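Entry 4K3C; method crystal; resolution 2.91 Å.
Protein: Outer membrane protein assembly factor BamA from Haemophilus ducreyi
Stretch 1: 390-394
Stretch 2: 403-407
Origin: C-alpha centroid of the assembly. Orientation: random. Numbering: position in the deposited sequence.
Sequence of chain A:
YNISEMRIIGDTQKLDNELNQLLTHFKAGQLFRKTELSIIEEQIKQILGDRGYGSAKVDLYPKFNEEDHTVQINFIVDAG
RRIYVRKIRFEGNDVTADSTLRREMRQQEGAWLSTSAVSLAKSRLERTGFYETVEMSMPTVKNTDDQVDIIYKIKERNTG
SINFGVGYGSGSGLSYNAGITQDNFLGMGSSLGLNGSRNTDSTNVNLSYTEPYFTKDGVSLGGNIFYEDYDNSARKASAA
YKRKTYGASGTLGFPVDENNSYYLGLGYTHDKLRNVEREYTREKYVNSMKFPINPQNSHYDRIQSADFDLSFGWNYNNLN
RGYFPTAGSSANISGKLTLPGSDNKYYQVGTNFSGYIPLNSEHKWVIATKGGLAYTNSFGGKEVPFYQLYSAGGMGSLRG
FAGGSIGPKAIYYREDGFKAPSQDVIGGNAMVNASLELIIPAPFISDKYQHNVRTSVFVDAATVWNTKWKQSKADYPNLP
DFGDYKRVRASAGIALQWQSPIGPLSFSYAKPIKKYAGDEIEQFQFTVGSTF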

ATOM      1  N   TYR A 390       2.459 -19.497 -12.592  1.00 47.18           N
ATOM      2  CA  TYR A 390       2.457 -18.147 -13.147  1.00 41.74           C
ATOM      3  C   TYR A 390       2.183 -18.093 -14.643  1.00 43.25           C
ATOM      4  O   TYR A 390       2.423 -19.035 -15.388  1.00 43.08           O
ATOM      5  CB  TYR A 390       3.787 -17.459 -12.896  1.00 43.10           C
ATOM      6  CG  TYR A 390       4.255 -17.482 -11.464  1.00 50.72           C
ATOM      7  CD1 TYR A 390       3.523 -16.866 -10.464  1.00 47.01           C
ATOM      8  CD2 TYR A 390       5.455 -18.089 -11.118  1.00 55.30           C
ATOM      9  CE1 TYR A 390       3.955 -16.863  -9.171  1.00 27.76           C
ATOM     10  CE2 TYR A 390       5.896 -18.093  -9.804  1.00 54.23           C
ATOM     11  CZ  TYR A 390       5.135 -17.474  -8.836  1.00 46.56           C
ATOM     12  OH  TYR A 390       5.563 -17.468  -7.527  1.00 47.02           O
ATOM     13  N   SER A 391       1.678 -16.953 -15.072  1.00 42.15           N
ATOM     14  CA  SER A 391       1.468 -16.683 -16.469  1.00 33.65           C
ATOM     15  C   SER A 391       1.608 -15.170 -16.614  1.00 39.59           C
ATOM     16  O   SER A 391       1.477 -14.433 -15.632  1.00 48.22           O
ATOM     17  CB  SER A 391       0.092 -17.168 -16.920  1.00 29.54           C
ATOM     18  OG  SER A 391      -0.949 -16.346 -16.410  1.00 47.73           O
ATOM     19  N   ALA A 392       1.904 -14.708 -17.827  1.00 43.96           N
ATOM     20  CA  ALA A 392       2.079 -13.286 -18.071  1.00 40.63           C
ATOM     21  C   ALA A 392       1.228 -12.883 -19.254  1.00 30.44           C
ATOM     22  O   ALA A 392       0.655 -13.736 -19.924  1.00 36.63           O
ATOM     23  CB  ALA A 392       3.545 -12.961 -18.320  1.00 48.60           C
ATOM     24  N   GLY A 393       1.158 -11.583 -19.510  1.00 28.51           N
ATOM     25  CA  GLY A 393       0.281 -11.033 -20.525  1.00 28.91           C
ATOM     26  C   GLY A 393      -0.633  -9.999 -19.894  1.00 48.45           C
ATOM     27  O   GLY A 393      -0.824  -9.996 -18.673  1.00 55.44           O
ATOM     28  N   GLY A 394      -1.188  -9.115 -20.714  1.00 38.66           N
ATOM     29  CA  GLY A 394      -2.128  -8.119 -20.238  1.00 37.96           C
ATOM     30  C   GLY A 394      -1.489  -6.962 -19.501  1.00 44.31           C
ATOM     31  O   GLY A 394      -0.316  -7.041 -19.137  1.00 55.38           O
ATOM     32  N   GLY A 403      -4.365 -11.343 -21.293  1.00 36.70           N
ATOM     33  CA  GLY A 403      -4.047 -11.810 -19.960  1.00 34.64           C
ATOM     34  C   GLY A 403      -3.835 -13.317 -19.923  1.00 41.54           C
ATOM     35  O   GLY A 403      -4.613 -14.087 -20.497  1.00 35.85           O
ATOM     36  N   GLY A 404      -2.749 -13.731 -19.274  1.00 48.25           N
ATOM     37  CA  GLY A 404      -2.446 -15.137 -19.068  1.00 50.31           C
ATOM     38  C   GLY A 404      -2.144 -15.922 -20.324  1.00 56.54           C
ATOM     39  O   GLY A 404      -2.239 -17.148 -20.324  1.00 65.81           O
ATOM     40  N   SER A 405      -1.766 -15.215 -21.385  1.00 54.57           N
ATOM     41  CA  SER A 405      -1.461 -15.842 -22.665  1.00 51.08           C
ATOM     42  C   SER A 405      -0.008 -16.281 -22.774  1.00 41.70           C
ATOM     43  O   SER A 405       0.346 -17.023 -23.683  1.00 54.04           O
ATOM     44  CB  SER A 405      -1.813 -14.906 -23.823  1.00 58.25           C
ATOM     45  OG  SER A 405      -1.111 -13.686 -23.713  1.00 64.25           O
ATOM     46  N   ILE A 406       0.829 -15.837 -21.844  1.00 40.13           N
ATOM     47  CA  ILE A 406       2.257 -16.152 -21.880  1.00 41.57           C
ATOM     48  C   ILE A 406       2.714 -17.200 -20.860  1.00 43.14           C
ATOM     49  O   ILE A 406       2.844 -16.903 -19.681  1.00 30.34           O
ATOM     50  CB  ILE A 406       3.106 -14.892 -21.621  1.00 42.53           C
ATOM     51  CG1 ILE A 406       2.609 -13.729 -22.472  1.00 48.48           C
ATOM     52  CG2 ILE A 406       4.566 -15.173 -21.891  1.00 30.43           C
ATOM     53  CD1 ILE A 406       2.768 -13.963 -23.932  1.00 58.74           C
ATOM     54  N   GLY A 407       3.001 -18.410 -21.321  1.00 31.89           N
ATOM     55  CA  GLY A 407       3.617 -19.412 -20.468  1.00 32.10           C
ATOM     56  C   GLY A 407       3.550 -20.783 -21.109  1.00 41.72           C
ATOM     57  O   GLY A 407       3.108 -20.901 -22.250  1.00 44.51           O
TER

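Neither stretch forms a regular helix or strand, and the contact is built around one antiparallel bridge between A392 and I406. Their CA atoms lie 4.8 Å apart, and the two backbones exchange a reciprocal pair of hydrogen bonds: A392 N donates to I406 O at 3.0 Å with an N-H...O angle of 157°, and I406 N donates to A392 O at 2.9 Å with an angle of 150°. Short distances and fairly straight angles in both directions identify a true hydrogen-bonded pair, but the pattern does not continue into a ladder. The end-to-end directions of the touching segments differ by 132°, so the chains run only roughly antiparallel.

These two residues also have the largest areas covered by the opposing stretch, 58 Å² for I406 and 55 Å² for A392, out of 294 Å² buried in all. The CA-to-CB bond of I406 points toward the other stretch, that of A392 sideways, and A392 CB meets I406 CB at 3.8 Å, an apolar contact beside the polar backbone pair. I406 adopts the m rotamer at both chi1 and chi2, and its CG1 comes within 3.9 Å of G393 N. Its carbonyl serves twice: besides accepting from A392 N, I406 O lies 3.5 Å from S391 CA, with an angle of 131° at the hydrogen, consistent with a CA-H...O contact.

G404, with 43 Å² covered, extends the interface through its backbone. S391, in the p rotamer, brings OG to 3.3 Å from G404 CA, a packing contact with a carbon atom. The positive phi of G404, 66°, favours glycine. At G393, phi/psi of 124/159° would jam a CB against the preceding carbonyl oxygen, and an ideal CB would also sit a tight 3.0 Å from S405 OG. With no CB, G393 avoids that crowding; at G404 a CB would point away from stretch 1.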